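PDB 3GG8: pyruvate kinase from Toxoplasma gondii, which catalyses the last step of glycolysis, transferring the phosphoryl group of phosphoenolpyruvate to ADP to give pyruvate and ATP. Local coordinates for residues I253-N258 / G274-R279; K113-I118 / I187-N192; E31-H36 / M363-Y368. One frame throughout, in Å; residues are numbered along the deposited sequence.

Interaction 1: I253-N258 / G274-R279; sequences IPKIEN and GIMIAR
Ile253 meets the neighbouring strand with both branches of its side chain, CG2 and CD1. Its CG2, placed anti to the backbone N, lies 3.8 Å from Met276 CB, and its CD1 reaches back to Gly274 CA at 3.5 Å. Gly274 O also receives a CA-H...O contact from Ile253. Pro254 CD comes close to that same carbonyl and also touches Ile275 CD1, the two side chains crossing at about a right angle. Having no N-H to give, Pro254 contributes its carbonyl: Met276 N donates to Pro254 O over 2.9 Å, straight at the hydrogen but tilted 23° from the carbonyl plane. The parallel ladder so begun joins strands 251-256 and 275-278, the fifth and sixth of the (βα)8 barrel, whose segments diverge by only 21°. Lys255, which opens a run fitting the active-site signature of pyruvate kinases at the C-terminal mouth of the barrel, packs its CG 3.7 Å from Met276 SD. The two long side chains run side by side from the same face of the sheet; a bend at chi3 (66°) turns the far end of the lysine, whose NZ is held by Ser228 and Asp101. Ile256 returns to the hydrogen-bonding pattern with its N nearly along the C=O axis of Met276, 3.0 Å from the O. On the other face from Lys255, Ile256 CG1 rests 4.0 Å from Ile275 CG2, within a hydrophobic layer completed by Phe265 and Met298 of the surrounding helices. Ile256 O accepts a weak, 3.3 Å bond from Ala278 N, where the second strand gives way to a helix. Past the strand end, Glu257 touches Ala278 CB with its CG, while its OE1 is taken by Phe229 N.

Interaction 2: K113-I118 / I187-N192; sequences KDHKPI and IGERKN
Where strand 118-120 begins and strand 185-187 ends, in the lid domain (domain B) of pyruvate kinase, Ile118 and Ile187 form an antiparallel hydrogen-bonded pair. Ile118 N donates to Ile187 O over 3.0 Å, and Ile187 N returns a bond to Ile118 O over 2.9 Å. Both isoleucines tuck CG1 in between N and C of their own backbone (chi1 57° and 55°), and this shared choice lays the two branches side by side on one face, CG1 against CG1 at 3.8 Å. Next to them Pro117 presses its CB to 3.4 Å from Ile187 O and lies alongside Gly188. Farther out, a polar bridge spans the loops: His115 ND1 donates to Glu189 OE1 over 2.7 Å. The oxygen sits at the ring edge, almost in the imidazole plane, and the donor comes on the syn side but somewhat out of the plane of a carboxylate turned 80° against that ring. Glu189 OE2 accepts from Leu112 N, so the carboxylate is gripped through both oxygens and its rotation is probably restricted. The histidine itself rides on a tight turn with left-handed backbone at Asp114 and His115, closed by a 2.9 Å bond from Lys116 N to Lys113 O. The isoleucine pair lies in the small β-barrel that pyruvate kinases insert after the third strand of their (βα)8 barrel.

Interaction 3: E31-H36 / M363-Y368; sequences EDWTAH and MARICY
Trp33 and Arg365 lie side by side, Arg365 lying over one face of the indole with its CG and NH2. The CG stands over the five-membered ring, 3.7 Å from the centroid, and the chain then bends so that NH2 reaches the six-membered ring near its rim, 3.4 Å from Trp33 CZ2. The guanidinium is turned 65° from the indole plane, an off-centre cation-pi contact rather than a flat stack. Ala364 adds its CB to Trp33 CE3 at 3.6 Å and meets His36 CE1 at 3.4 Å, so one methyl touches both aromatic residues. Tyr368 extends with CG anti to its backbone N (chi1 -178°), which lays its ring against the Asp32-Trp33 backbone: Trp33 N lies above one face toward the rim, and Asp32 CB approaches off-centre, 3.8 Å from CZ. Behind these first contacts stands a type I beta turn from Trp33 to His36. His36 ND1 donates to Trp33 O over 2.6 Å, with the oxygen in the imidazole plane, which fixes the ring's rotation and turns one of its faces to Ala364 CA. Farther out, Ala364 packs on Ile40 of the first barrel strand, so helix 356-371 rests between the barrel and this N-terminal turn. Arg365 also packs on Glu289 of the second subunit. Apolar packing, CH-pi and cation-pi contacts therefore join the two segments; the His36 bond is internal to its own segment and presents the ring that packs on Ala364, and a weak, long pairing with Glu361 may slightly temper the arginine's charge.

Overall arrangement
The three contacts run from the interior to the periphery of one subunit. Interaction 1 is wholly buried, about 7 Å between its centre and that of the chain, and relies on backbone bonds between adjacent barrel strands. Interaction 3, about 18 Å from the chain centre, is partly buried; it fastens the N-terminal turn to helix 356-371 on the outside of the same barrel, through aromatic rings and aliphatic surfaces. Interaction 2 lies about 33 Å from the chain centre in the lid domain, where a strand pair shares the work with a hydrogen bond between an exposed histidine and a glutamate. None touches another, yet interactions 1 and 2 both fall within the long loop that interaction 3 closes.

Interaction 1: I253-N258 / G274-R279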
loop_
_atom_site.group_PDB
_atom_site.type_symbol
_atom_site.label_atom_id
_atom_site.label_comp_id
_atom_site.label_asym_id
_atom_site.label_seq_id
_atom_site.Cartn_x
_atom_site.Cartn_y
_atom_site.Cartn_z
ATOM N N ILE C 253 35.289 -13.018 1.363
ATOM C CA ILE C 253 34.210 -13.106 2.364
ATOM C C ILE C 253 34.745 -12.733 3.752
ATOM O O ILE C 253 35.165 -13.607 4.507
ATOM C CB ILE C 253 33.576 -14.529 2.432
ATOM C CG1 ILE C 253 33.089 -15.014 1.057
ATOM C CG2 ILE C 253 32.465 -14.585 3.508
ATOM C CD1 ILE C 253 31.896 -14.212 0.464
ATOM N N PRO C 254 34.756 -11.433 4.087
ATOM C CA PRO C 254 35.248 -11.016 5.395
ATOM C C PRO C 254 34.435 -11.629 6.538
ATOM O O PRO C 254 33.205 -11.744 6.438
ATOM C CB PRO C 254 35.056 -9.493 5.375
ATOM C CG PRO C 254 35.009 -9.135 3.952
ATOM C CD PRO C 254 34.338 -10.278 3.274
ATOM N N LYS C 255 35.139 -12.032 7.593
ATOM C CA LYS C 255 34.520 -12.536 8.807
ATOM C C LYS C 255 34.420 -11.392 9.828
ATOM O O LYS C 255 35.418 -10.726 10.146
ATOM C CB LYS C 255 35.328 -13.720 9.370
ATOM C CG LYS C 255 35.209 -15.004 8.541
ATOM C CD LYS C 255 36.239 -16.077 8.917
ATOM C CE LYS C 255 36.031 -16.605 10.306
ATOM N NZ LYS C 255 37.006 -17.718 10.528
ATOM N N ILE C 256 33.203 -11.143 10.304
ATOM C CA ILE C 256 32.975 -10.057 11.249
ATOM C C ILE C 256 32.976 -10.708 12.611
ATOM O O ILE C 256 32.113 -11.552 12.889
ATOM C CB ILE C 256 31.644 -9.286 10.998
ATOM C CG1 ILE C 256 31.524 -8.807 9.538
ATOM C CG2 ILE C 256 31.464 -8.102 12.012
ATOM C CD1 ILE C 256 32.607 -7.819 9.040
ATOM N N GLU C 257 33.961 -10.326 13.433
ATOM C CA GLU C 257 34.240 -10.979 14.716
ATOM C C GLU C 257 34.409 -10.037 15.911
ATOM O O GLU C 257 34.420 -10.506 17.055
ATOM C CB GLU C 257 35.488 -11.852 14.627
ATOM C CG GLU C 257 35.621 -12.681 13.355
ATOM C CD GLU C 257 36.619 -13.796 13.502
ATOM O OE1 GLU C 257 37.361 -14.071 12.551
ATOM O OE2 GLU C 257 36.663 -14.412 14.576
ATOM N N ASN C 258 34.565 -8.731 15.674
ATOM C CA ASN C 258 34.640 -7.778 16.789
ATOM C C ASN C 258 33.934 -6.440 16.506
ATOM O O ASN C 258 33.219 -6.300 15.500
ATOM C CB ASN C 258 36.093 -7.606 17.304
ATOM C CG ASN C 258 36.988 -6.803 16.363
ATOM O OD1 ASN C 258 36.695 -6.642 15.173
ATOM N ND2 ASN C 258 38.102 -6.296 16.903
ATOM N N GLY C 274 30.777 -10.761 -0.098
ATOM C CA GLY C 274 29.814 -11.372 0.824
ATOM C C GLY C 274 30.396 -11.360 2.221
ATOM O O GLY C 274 31.548 -10.966 2.408
ATOM N N ILE C 275 29.602 -11.790 3.196
ATOM C CA ILE C 275 29.959 -11.673 4.612
ATOM C C ILE C 275 29.802 -13.018 5.332
ATOM O O ILE C 275 28.895 -13.801 5.014
ATOM C CB ILE C 275 29.089 -10.555 5.329
ATOM C CG1 ILE C 275 29.444 -9.137 4.829
ATOM C CG2 ILE C 275 29.137 -10.661 6.885
ATOM C CD1 ILE C 275 30.938 -8.737 4.950
ATOM N N MET C 276 30.694 -13.284 6.286
ATOM C CA MET C 276 30.497 -14.375 7.229
ATOM C C MET C 276 30.341 -13.783 8.637
ATOM O O MET C 276 31.203 -13.030 9.106
ATOM C CB MET C 276 31.635 -15.401 7.143
ATOM C CG MET C 276 31.476 -16.572 8.111
ATOM S SD MET C 276 32.800 -17.779 8.114
ATOM C CE MET C 276 32.904 -18.258 6.374
ATOM N N ILE C 277 29.207 -14.070 9.274
ATOM C CA ILE C 277 28.916 -13.608 10.621
ATOM C C ILE C 277 29.373 -14.677 11.631
ATOM O O ILE C 277 28.811 -15.774 11.679
ATOM C CB ILE C 277 27.395 -13.335 10.792
ATOM C CG1 ILE C 277 26.881 -12.363 9.725
ATOM C CG2 ILE C 277 27.056 -12.858 12.237
ATOM C CD1 ILE C 277 25.373 -12.240 9.696
ATOM N N ALA C 278 30.408 -14.365 12.411
ATOM C CA ALA C 278 30.928 -15.277 13.427
ATOM C C ALA C 278 30.337 -14.902 14.779
ATOM O O ALA C 278 30.950 -14.136 15.541
ATOM C CB ALA C 278 32.455 -15.217 13.477
ATOM N N ARG C 279 29.154 -15.455 15.071
ATOM C CA ARG C 279 28.411 -15.141 16.298
ATOM C C ARG C 279 29.180 -15.409 17.575
ATOM O O ARG C 279 29.182 -14.571 18.456
ATOM C CB ARG C 279 27.078 -15.904 16.373
ATOM C CG ARG C 279 26.026 -15.484 15.362
ATOM C CD ARG C 279 25.944 -16.498 14.232
ATOM N NE ARG C 279 25.732 -17.861 14.721
ATOM C CZ ARG C 279 24.555 -18.358 15.094
ATOM N NH1 ARG C 279 23.456 -17.615 15.046
ATOM N NH2 ARG C 279 24.478 -19.617 15.515
#

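Interaction 2: K113-I118 / I187-N192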
loop_
_atom_site.group_PDB
_atom_site.type_symbol
_atom_site.label_atom_id
_atom_site.label_comp_id
_atom_site.label_asym_id
_atom_site.label_seq_id
_atom_site.Cartn_x
_atom_site.Cartn_y
_atom_site.Cartn_z
ATOM N N LYS C 113 53.462 -21.921 35.603
ATOM C CA LYS C 113 54.415 -22.725 36.349
ATOM C C LYS C 113 53.969 -24.183 36.355
ATOM O O LYS C 113 52.775 -24.480 36.533
ATOM C CB LYS C 113 54.621 -22.206 37.777
ATOM C CG LYS C 113 56.037 -22.466 38.258
ATOM C CD LYS C 113 56.177 -22.453 39.755
ATOM C CE LYS C 113 57.227 -23.468 40.179
ATOM N NZ LYS C 113 57.215 -23.682 41.651
ATOM N N ASP C 114 54.933 -25.076 36.115
ATOM C CA ASP C 114 54.694 -26.526 36.049
ATOM C C ASP C 114 53.522 -26.940 35.144
ATOM O O ASP C 114 52.946 -28.013 35.328
ATOM C CB ASP C 114 54.532 -27.100 37.468
ATOM C CG ASP C 114 55.803 -26.987 38.290
ATOM O OD1 ASP C 114 55.728 -26.508 39.441
ATOM O OD2 ASP C 114 56.878 -27.367 37.782
ATOM N N HIS C 115 53.185 -26.099 34.162
ATOM C CA HIS C 115 52.021 -26.307 33.276
ATOM C C HIS C 115 50.699 -26.475 34.051
ATOM O O HIS C 115 49.684 -26.917 33.497
ATOM C CB HIS C 115 52.256 -27.483 32.302
ATOM C CG HIS C 115 53.584 -27.431 31.612
ATOM N ND1 HIS C 115 53.771 -26.793 30.404
ATOM C CD2 HIS C 115 54.798 -27.907 31.981
ATOM C CE1 HIS C 115 55.043 -26.881 30.056
ATOM N NE2 HIS C 115 55.688 -27.554 30.996
ATOM N N LYS C 116 50.727 -26.104 35.327
ATOM C CA LYS C 116 49.593 -26.293 36.219
ATOM C C LYS C 116 48.623 -25.134 36.068
ATOM O O LYS C 116 49.031 -23.972 36.159
ATOM C CB LYS C 116 50.066 -26.396 37.672
ATOM N N PRO C 117 47.331 -25.440 35.858
ATOM C CA PRO C 117 46.323 -24.390 35.724
ATOM C C PRO C 117 46.178 -23.579 37.011
ATOM O O PRO C 117 46.489 -24.070 38.105
ATOM C CB PRO C 117 45.034 -25.171 35.432
ATOM C CG PRO C 117 45.499 -26.515 34.947
ATOM C CD PRO C 117 46.731 -26.780 35.748
ATOM N N ILE C 118 45.727 -22.337 36.865
ATOM C CA ILE C 118 45.602 -21.417 37.995
ATOM C C ILE C 118 44.150 -21.000 38.190
ATOM O O ILE C 118 43.420 -20.772 37.227
ATOM C CB ILE C 118 46.516 -20.157 37.846
ATOM C CG1 ILE C 118 46.214 -19.403 36.543
ATOM C CG2 ILE C 118 47.979 -20.559 37.901
ATOM C CD1 ILE C 118 46.634 -17.943 36.549
ATOM N N ILE C 187 41.938 -21.249 34.803
ATOM C CA ILE C 187 42.465 -21.163 33.439
ATOM C C ILE C 187 43.740 -21.991 33.259
ATOM O O ILE C 187 44.576 -22.073 34.161
ATOM C CB ILE C 187 42.659 -19.677 32.953
ATOM C CG1 ILE C 187 43.533 -18.883 33.935
ATOM C CG2 ILE C 187 41.293 -18.994 32.751
ATOM C CD1 ILE C 187 44.146 -17.622 33.350
ATOM N N GLY C 188 43.850 -22.619 32.090
ATOM C CA GLY C 188 45.064 -23.296 31.671
ATOM C C GLY C 188 45.972 -22.324 30.944
ATOM O O GLY C 188 45.729 -21.114 30.945
ATOM N N GLU C 189 47.026 -22.850 30.325
ATOM C CA GLU C 189 48.017 -22.012 29.656
ATOM C C GLU C 189 47.778 -21.893 28.159
ATOM O O GLU C 189 47.157 -22.773 27.544
ATOM C CB GLU C 189 49.446 -22.486 29.945
ATOM C CG GLU C 189 49.709 -23.978 29.808
ATOM C CD GLU C 189 51.159 -24.328 30.108
ATOM O OE1 GLU C 189 51.664 -25.322 29.550
ATOM O OE2 GLU C 189 51.812 -23.604 30.886
ATOM N N ARG C 190 48.273 -20.792 27.588
ATOM C CA ARG C 190 48.100 -20.479 26.167
ATOM C C ARG C 190 46.632 -20.534 25.735
ATOM O O ARG C 190 46.274 -21.206 24.756
ATOM C CB ARG C 190 48.939 -21.400 25.280
ATOM C CG ARG C 190 50.300 -21.719 25.818
ATOM C CD ARG C 190 51.205 -22.153 24.701
ATOM N NE ARG C 190 51.634 -21.000 23.918
ATOM C CZ ARG C 190 51.513 -20.898 22.599
ATOM N NH1 ARG C 190 51.924 -19.790 21.983
ATOM N NH2 ARG C 190 50.987 -21.897 21.897
ATOM N N LYS C 191 45.788 -19.829 26.476
ATOM C CA LYS C 191 44.397 -19.688 26.097
ATOM C C LYS C 191 44.192 -18.412 25.284
ATOM O O LYS C 191 44.929 -17.433 25.435
ATOM C CB LYS C 191 43.513 -19.663 27.339
ATOM C CG LYS C 191 43.599 -20.889 28.187
ATOM C CD LYS C 191 43.297 -22.145 27.407
ATOM C CE LYS C 191 43.220 -23.348 28.333
ATOM N NZ LYS C 191 43.828 -24.544 27.693
ATOM N N ASN C 192 43.178 -18.430 24.424
ATOM C CA ASN C 192 42.806 -17.246 23.662
ATOM C C ASN C 192 42.333 -16.081 24.543
ATOM O O ASN C 192 41.828 -16.270 25.655
ATOM C CB ASN C 192 41.770 -17.582 22.580
ATOM C CG ASN C 192 40.436 -18.068 23.154
ATOM O OD1 ASN C 192 40.018 -17.683 24.260
ATOM N ND2 ASN C 192 39.749 -18.922 22.380
#

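Interaction 3: E31-H36 / M363-Y368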
loop_
_atom_site.group_PDB
_atom_site.type_symbol
_atom_site.label_atom_id
_atom_site.label_comp_id
_atom_site.label_asym_id
_atom_site.label_seq_id
_atom_site.Cartn_x
_atom_site.Cartn_y
_atom_site.Cartn_z
ATOM N N GLU C 31 12.671 -36.224 -0.727
ATOM C CA GLU C 31 12.339 -35.311 -1.828
ATOM C C GLU C 31 12.004 -33.877 -1.375
ATOM O O GLU C 31 12.365 -32.915 -2.047
ATOM C CB GLU C 31 11.189 -35.890 -2.665
ATOM N N ASP C 32 11.311 -33.738 -0.246
ATOM C CA ASP C 32 10.998 -32.411 0.295
ATOM C C ASP C 32 12.249 -31.687 0.821
ATOM O O ASP C 32 12.670 -30.684 0.232
ATOM C CB ASP C 32 9.894 -32.476 1.367
ATOM C CG ASP C 32 8.497 -32.726 0.780
ATOM O OD1 ASP C 32 8.256 -32.408 -0.407
ATOM O OD2 ASP C 32 7.632 -33.236 1.530
ATOM N N TRP C 33 12.854 -32.201 1.896
ATOM C CA TRP C 33 13.947 -31.478 2.557
ATOM C C TRP C 33 15.230 -31.285 1.751
ATOM O O TRP C 33 15.953 -30.321 1.999
ATOM C CB TRP C 33 14.240 -31.967 3.989
ATOM C CG TRP C 33 14.611 -33.400 4.166
ATOM C CD1 TRP C 33 13.782 -34.416 4.560
ATOM C CD2 TRP C 33 15.913 -33.983 4.012
ATOM N NE1 TRP C 33 14.481 -35.600 4.640
ATOM C CE2 TRP C 33 15.791 -35.363 4.306
ATOM C CE3 TRP C 33 17.171 -33.475 3.641
ATOM C CZ2 TRP C 33 16.880 -36.244 4.242
ATOM C CZ3 TRP C 33 18.251 -34.350 3.572
ATOM C CH2 TRP C 33 18.098 -35.718 3.866
ATOM N N THR C 34 15.507 -32.156 0.778
ATOM C CA THR C 34 16.647 -31.906 -0.145
ATOM C C THR C 34 16.422 -30.734 -1.095
ATOM O O THR C 34 17.364 -30.267 -1.732
ATOM C CB THR C 34 17.052 -33.142 -0.976
ATOM O OG1 THR C 34 15.911 -33.654 -1.669
ATOM C CG2 THR C 34 17.636 -34.211 -0.082
ATOM N N ALA C 35 15.188 -30.248 -1.188
ATOM C CA ALA C 35 14.885 -29.127 -2.068
ATOM C C ALA C 35 14.807 -27.767 -1.343
ATOM O O ALA C 35 14.329 -26.774 -1.918
ATOM C CB ALA C 35 13.621 -29.402 -2.875
ATOM N N HIS C 36 15.298 -27.722 -0.098
ATOM C CA HIS C 36 15.487 -26.455 0.632
ATOM C C HIS C 36 16.358 -25.472 -0.173
ATOM O O HIS C 36 17.223 -25.887 -0.964
ATOM C CB HIS C 36 16.126 -26.713 1.994
ATOM C CG HIS C 36 17.530 -27.220 1.906
ATOM N ND1 HIS C 36 17.840 -28.561 1.948
ATOM C CD2 HIS C 36 18.706 -26.569 1.742
ATOM C CE1 HIS C 36 19.145 -28.713 1.809
ATOM N NE2 HIS C 36 19.694 -27.521 1.691
ATOM N N MET C 363 20.562 -30.284 9.304
ATOM C CA MET C 363 20.507 -28.877 8.951
ATOM C C MET C 363 19.681 -28.622 7.703
ATOM O O MET C 363 19.051 -27.581 7.610
ATOM C CB MET C 363 21.907 -28.266 8.787
ATOM C CG MET C 363 21.865 -26.746 9.014
ATOM S SD MET C 363 23.429 -26.071 9.560
ATOM C CE MET C 363 24.350 -26.334 8.056
ATOM N N ALA C 364 19.726 -29.542 6.737
ATOM C CA ALA C 364 18.877 -29.482 5.536
ATOM C C ALA C 364 17.411 -29.551 5.934
ATOM O O ALA C 364 16.581 -28.831 5.384
ATOM C CB ALA C 364 19.212 -30.616 4.591
ATOM N N ARG C 365 17.102 -30.419 6.897
ATOM C CA ARG C 365 15.746 -30.545 7.437
ATOM C C ARG C 365 15.306 -29.271 8.155
ATOM O O ARG C 365 14.203 -28.817 7.936
ATOM C CB ARG C 365 15.636 -31.731 8.395
ATOM C CG ARG C 365 15.459 -33.087 7.736
ATOM C CD ARG C 365 15.223 -34.164 8.794
ATOM N NE ARG C 365 16.449 -34.896 9.135
ATOM C CZ ARG C 365 16.855 -36.012 8.518
ATOM N NH1 ARG C 365 17.984 -36.614 8.894
ATOM N NH2 ARG C 365 16.129 -36.533 7.527
ATOM N N ILE C 366 16.173 -28.700 8.995
ATOM C CA ILE C 366 15.842 -27.468 9.737
ATOM C C ILE C 366 15.666 -26.300 8.770
ATOM O O ILE C 366 14.792 -25.472 8.958
ATOM C CB ILE C 366 16.907 -27.075 10.779
ATOM C CG1 ILE C 366 17.044 -28.137 11.865
ATOM C CG2 ILE C 366 16.556 -25.735 11.436
ATOM C CD1 ILE C 366 18.390 -28.067 12.591
ATOM N N CYS C 367 16.495 -26.260 7.729
ATOM C CA CYS C 367 16.368 -25.238 6.692
ATOM C C CYS C 367 15.015 -25.355 6.021
ATOM O O CYS C 367 14.287 -24.370 5.915
ATOM C CB CYS C 367 17.478 -25.358 5.653
ATOM S SG CYS C 367 19.058 -24.681 6.236
ATOM N N TYR C 368 14.669 -26.569 5.598
ATOM C CA TYR C 368 13.404 -26.789 4.937
ATOM C C TYR C 368 12.244 -26.292 5.780
ATOM O O TYR C 368 11.375 -25.609 5.248
ATOM C CB TYR C 368 13.194 -28.260 4.539
ATOM C CG TYR C 368 11.887 -28.476 3.810
ATOM C CD1 TYR C 368 10.717 -28.797 4.515
ATOM C CD2 TYR C 368 11.800 -28.319 2.425
ATOM C CE1 TYR C 368 9.491 -28.983 3.854
ATOM C CE2 TYR C 368 10.570 -28.503 1.748
ATOM C CZ TYR C 368 9.430 -28.832 2.478
ATOM O OH TYR C 368 8.231 -29.024 1.829
#